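Local coordinates for glycosyl hydrolase family 61, 2 protein (Heterobasidion irregulare TC 32-1, PDB 5NNS) that uses a copper ion and a reductant to break crystalline and amorphous polysaccharides by oxidation, yielding C1-oxidised products, at residues T64-G68 with S139-S143; A181-Y187 with P220-Q224. All coordinates share one frame; numbering follows the deposited sequence.

Overall arrangement
Interactions 1 and 2 are neighbouring examples of how loops pack against the edges of an immunoglobulin-like beta-sandwich, their centres about 15 Å apart. Interaction 1 joins the strand exit at 64-68 to the loop 139-143; interaction 2 joins two parts of the long tail that follows strand 165-176. Segment 139-143 of interaction 1 also touches interaction 2: Ser143 O lies 2.9 Å from Ala181 N, a probable hydrogen bond, while Pro141 CB packs 4.0 Å from Trp223 CZ3 and Ser143 OG 4.0 Å from Trp223 CH2. Both contacts lie away from the copper site of His1, His80 and Tyr167; in interaction 2, Pro220 O lies 3.4 Å from OXT of a bound acrylic acid.

Interaction 1: T64-G68 with S139-S143; sequences TVAAG and SIPSS
Gly68 and Ile140 meet through their backbones where strand 63-66 gives way to loop and the loop after strand 135-139 passes beside it. The touching parts of the two segments run 77° apart, so they meet at a crossing and form no paired strands. This is an edge of the AA9 beta-sandwich: strand 63-66 borders the mixed sheet, strand 135-139 borders the antiparallel sheet, and the contact bridges the two. The segments come closest at Gly68 and Ser142, whose CA atoms are 3.8 Å apart. One weak hydrogen bond crosses, from Gly68 N to Ile140 O at 2.9 Å, bent to 129° at the hydrogen. Gly68 has a positive phi, where a side chain would press on the preceding carbonyl oxygen; Ser142 OG lies 3.9 Å from Gly68 CA. Beside it, the methyl of Ala67 sits against two loop carbonyls, with CB 3.5 Å from both Pro141 O and Ser142 O.

Next to the backbone crossing is an apolar contact. Ile140 sends its longer branch toward the strand, with CG1 anti to the carbonyl carbon (chi1 -68°) and an extended second torsion carrying CD1 to Val65. Its other branch, CG2, faces Ala67 CA. Leu173 of strand 165-176 also packs on Ile140, and Ile140 shares a backbone hydrogen bond with Ser69, which continues the join beyond Gly68. The side chains of Val65 and Ile140 cross at about a right angle, and their methyls meet tightly, Val65 CG2 lying 3.5 Å from Ile140 CD1.

Interaction 2: A181-Y187 with P220-Q224; sequences ATPPASY and PAVWQ. With AKR (acrylic acid), chain N.
Pro183 lies across the indole of Trp223 like a lid, and much of the contact follows from this fit of a proline bump on a flat ring. Pro183 CB stands 3.7 Å from the centroid of the five-membered ring and only 6° off its normal, a CH-pi contact over the face, while CG reaches toward the six-membered ring. Around this lid, Ala181 CB touches the benzene end of Trp223 at CZ2 and CH2, and Pro184 CD comes 3.6 Å from Trp223 NE1.

The turn at 185-187, closed by a backbone hydrogen bond from Tyr187 N to Pro184 O, then brings a second ring to Trp223. Trp223 turns an edge onto the face of Tyr187 in a T-shaped stack, its chi1 of -172° extending the indole away from its own backbone N; the centroids are 5.2 Å apart and the planes at 67°. CD1 of the indole stands over the centre of the phenol ring. At the edge of that ring, Tyr187 CD2 meets Ala221 O at 3.5 Å.

Farther along, the Pro220 ring presses on Tyr187 O. One water bridges this oxygen to Ala221 O, and another joins Ser186 O to Ala221 N. Such proline-aromatic packing folds the long C-terminal loop region of the AA9 fold back on itself, and Trp223 joins it to the beta-sandwich through the nearly perpendicular ring of Phe107 and a backbone hydrogen bond with Lys108, both on strand 106-116.

Interaction 1: T64-G68 with S139-S143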
# COMPACT_ATOMS: atom_id res chain seq x y z
N THR A 64 1.16 10.00 14.79
CA THR A 64 -0.15 10.46 15.26
C THR A 64 -0.70 11.47 14.27
O THR A 64 -0.03 12.46 13.95
CB THR A 64 -0.08 11.07 16.66
OG1 THR A 64 0.55 10.14 17.55
CG2 THR A 64 -1.48 11.39 17.18
N VAL A 65 -1.91 11.21 13.77
CA VAL A 65 -2.58 12.05 12.76
C VAL A 65 -4.09 12.04 12.97
O VAL A 65 -4.66 11.03 13.38
CB VAL A 65 -2.27 11.59 11.31
CG1 VAL A 65 -0.83 11.90 10.93
CG2 VAL A 65 -2.55 10.11 11.09
N ALA A 66 -4.74 13.16 12.69
CA ALA A 66 -6.20 13.24 12.76
C ALA A 66 -6.80 12.51 11.57
O ALA A 66 -6.20 12.46 10.49
CB ALA A 66 -6.66 14.69 12.77
N ALA A 67 -7.98 11.94 11.77
CA ALA A 67 -8.77 11.41 10.67
C ALA A 67 -9.15 12.62 9.83
O ALA A 67 -9.50 13.66 10.38
CB ALA A 67 -10.00 10.67 11.19
N GLY A 68 -9.04 12.49 8.50
CA GLY A 68 -9.18 13.64 7.59
C GLY A 68 -7.84 14.17 7.09
O GLY A 68 -7.80 14.83 6.05
N SER A 139 -6.04 11.25 1.43
CA SER A 139 -6.42 11.59 2.81
C SER A 139 -6.91 10.36 3.56
O SER A 139 -7.50 9.46 2.98
CB SER A 139 -7.53 12.64 2.82
OG SER A 139 -7.09 13.85 2.22
N ILE A 140 -6.64 10.33 4.87
CA ILE A 140 -7.26 9.35 5.76
C ILE A 140 -8.74 9.73 5.86
O ILE A 140 -9.06 10.91 6.03
CB ILE A 140 -6.60 9.36 7.15
CG1 ILE A 140 -5.17 8.83 7.05
CG2 ILE A 140 -7.41 8.52 8.15
CD1 ILE A 140 -4.29 9.22 8.22
N PRO A 141 -9.65 8.74 5.71
CA PRO A 141 -11.08 9.10 5.75
C PRO A 141 -11.50 9.91 7.00
O PRO A 141 -11.21 9.49 8.13
CB PRO A 141 -11.78 7.73 5.72
CG PRO A 141 -10.84 6.88 4.93
CD PRO A 141 -9.45 7.35 5.27
N SER A 142 -12.16 11.05 6.76
CA SER A 142 -12.60 11.98 7.82
C SER A 142 -13.39 11.32 8.94
O SER A 142 -13.21 11.67 10.11
CB SER A 142 -13.48 13.09 7.21
OG SER A 142 -12.79 13.80 6.19
N SER A 143 -14.23 10.35 8.58
CA SER A 143 -15.12 9.66 9.53
C SER A 143 -14.50 8.50 10.32
O SER A 143 -15.13 8.00 11.26
CB SER A 143 -16.33 9.12 8.77
OG SER A 143 -15.91 8.13 7.83

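Interaction 2: A181-Y187 with P220-Q224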
# COMPACT_ATOMS: atom_id res chain seq x y z
N ALA A 181 -16.71 5.88 12.51
CA ALA A 181 -17.09 5.01 11.40
C ALA A 181 -16.05 3.91 11.19
O ALA A 181 -14.84 4.15 11.31
CB ALA A 181 -17.28 5.82 10.13
N THR A 182 -16.53 2.70 10.91
CA THR A 182 -15.69 1.56 10.53
C THR A 182 -16.22 0.98 9.22
O THR A 182 -17.43 0.98 9.01
CB THR A 182 -15.72 0.44 11.59
OG1 THR A 182 -17.08 0.08 11.85
CG2 THR A 182 -15.07 0.90 12.90
N PRO A 183 -15.33 0.46 8.35
CA PRO A 183 -15.84 -0.13 7.11
C PRO A 183 -16.69 -1.38 7.37
O PRO A 183 -16.32 -2.19 8.22
CB PRO A 183 -14.58 -0.50 6.32
CG PRO A 183 -13.41 -0.13 7.16
CD PRO A 183 -13.89 0.19 8.53
N PRO A 184 -17.83 -1.53 6.66
CA PRO A 184 -18.59 -2.79 6.73
C PRO A 184 -17.77 -4.01 6.28
O PRO A 184 -16.77 -3.87 5.58
CB PRO A 184 -19.77 -2.56 5.78
CG PRO A 184 -19.87 -1.08 5.59
CD PRO A 184 -18.49 -0.54 5.78
N ALA A 185 -18.22 -5.19 6.70
CA ALA A 185 -17.51 -6.45 6.44
C ALA A 185 -17.19 -6.71 4.96
O ALA A 185 -16.16 -7.28 4.66
CB ALA A 185 -18.30 -7.62 7.02
N SER A 186 -18.06 -6.27 4.05
CA SER A 186 -17.84 -6.45 2.60
C SER A 186 -16.62 -5.72 2.01
O SER A 186 -16.13 -6.12 0.96
CB SER A 186 -19.09 -6.02 1.82
OG SER A 186 -19.43 -4.68 2.11
N TYR A 187 -16.15 -4.66 2.67
CA TYR A 187 -14.94 -3.94 2.24
C TYR A 187 -13.66 -4.52 2.83
O TYR A 187 -12.57 -4.15 2.41
CB TYR A 187 -15.02 -2.47 2.64
CG TYR A 187 -16.09 -1.71 1.92
CD1 TYR A 187 -17.40 -1.71 2.40
CD2 TYR A 187 -15.81 -0.98 0.77
CE1 TYR A 187 -18.40 -1.01 1.74
CE2 TYR A 187 -16.79 -0.28 0.10
CZ TYR A 187 -18.09 -0.29 0.59
OH TYR A 187 -19.07 0.42 -0.06
N PRO A 220 -10.67 -5.28 -2.80
CA PRO A 220 -12.04 -4.81 -2.56
C PRO A 220 -12.33 -3.43 -3.14
O PRO A 220 -11.44 -2.75 -3.67
CB PRO A 220 -12.14 -4.79 -1.03
CG PRO A 220 -10.76 -4.46 -0.59
CD PRO A 220 -9.86 -5.18 -1.57
N ALA A 221 -13.59 -3.01 -3.03
CA ALA A 221 -13.99 -1.65 -3.35
C ALA A 221 -13.35 -0.68 -2.36
O ALA A 221 -12.91 -1.07 -1.27
CB ALA A 221 -15.51 -1.50 -3.34
N VAL A 222 -13.29 0.59 -2.77
CA VAL A 222 -12.71 1.65 -1.96
C VAL A 222 -13.73 2.14 -0.93
O VAL A 222 -14.89 2.40 -1.27
CB VAL A 222 -12.22 2.82 -2.84
CG1 VAL A 222 -11.69 3.97 -2.00
CG2 VAL A 222 -11.13 2.33 -3.79
N TRP A 223 -13.28 2.25 0.31
CA TRP A 223 -14.07 2.80 1.41
C TRP A 223 -13.60 4.23 1.70
O TRP A 223 -12.55 4.43 2.31
CB TRP A 223 -13.96 1.91 2.65
CG TRP A 223 -14.89 2.31 3.74
CD1 TRP A 223 -16.23 2.04 3.81
CD2 TRP A 223 -14.57 3.04 4.93
NE1 TRP A 223 -16.76 2.57 4.97
CE2 TRP A 223 -15.76 3.19 5.67
CE3 TRP A 223 -13.38 3.59 5.43
CZ2 TRP A 223 -15.80 3.85 6.90
CZ3 TRP A 223 -13.41 4.26 6.65
CH2 TRP A 223 -14.62 4.38 7.37
N GLN A 224 -14.38 5.20 1.24
CA GLN A 224 -14.08 6.63 1.43
C GLN A 224 -14.58 7.24 2.75
O GLN A 224 -14.35 8.42 3.00
CB GLN A 224 -14.59 7.44 0.24
CG GLN A 224 -13.71 7.29 -0.99
CD GLN A 224 -14.26 8.01 -2.20
OE1 GLN A 224 -15.30 7.65 -2.72
NE2 GLN A 224 -13.54 9.04 -2.65
CA AKR N . -13.28 -1.86 -7.80
CB AKR N . -14.50 -2.31 -8.02
C AKR N . -12.22 -2.72 -7.21
O AKR N . -12.48 -3.90 -6.90
OXT AKR N . -11.08 -2.25 -7.03
O HOH W 1 -15.54 -4.80 -1.55
O HOH W 2 -11.93 -1.81 1.19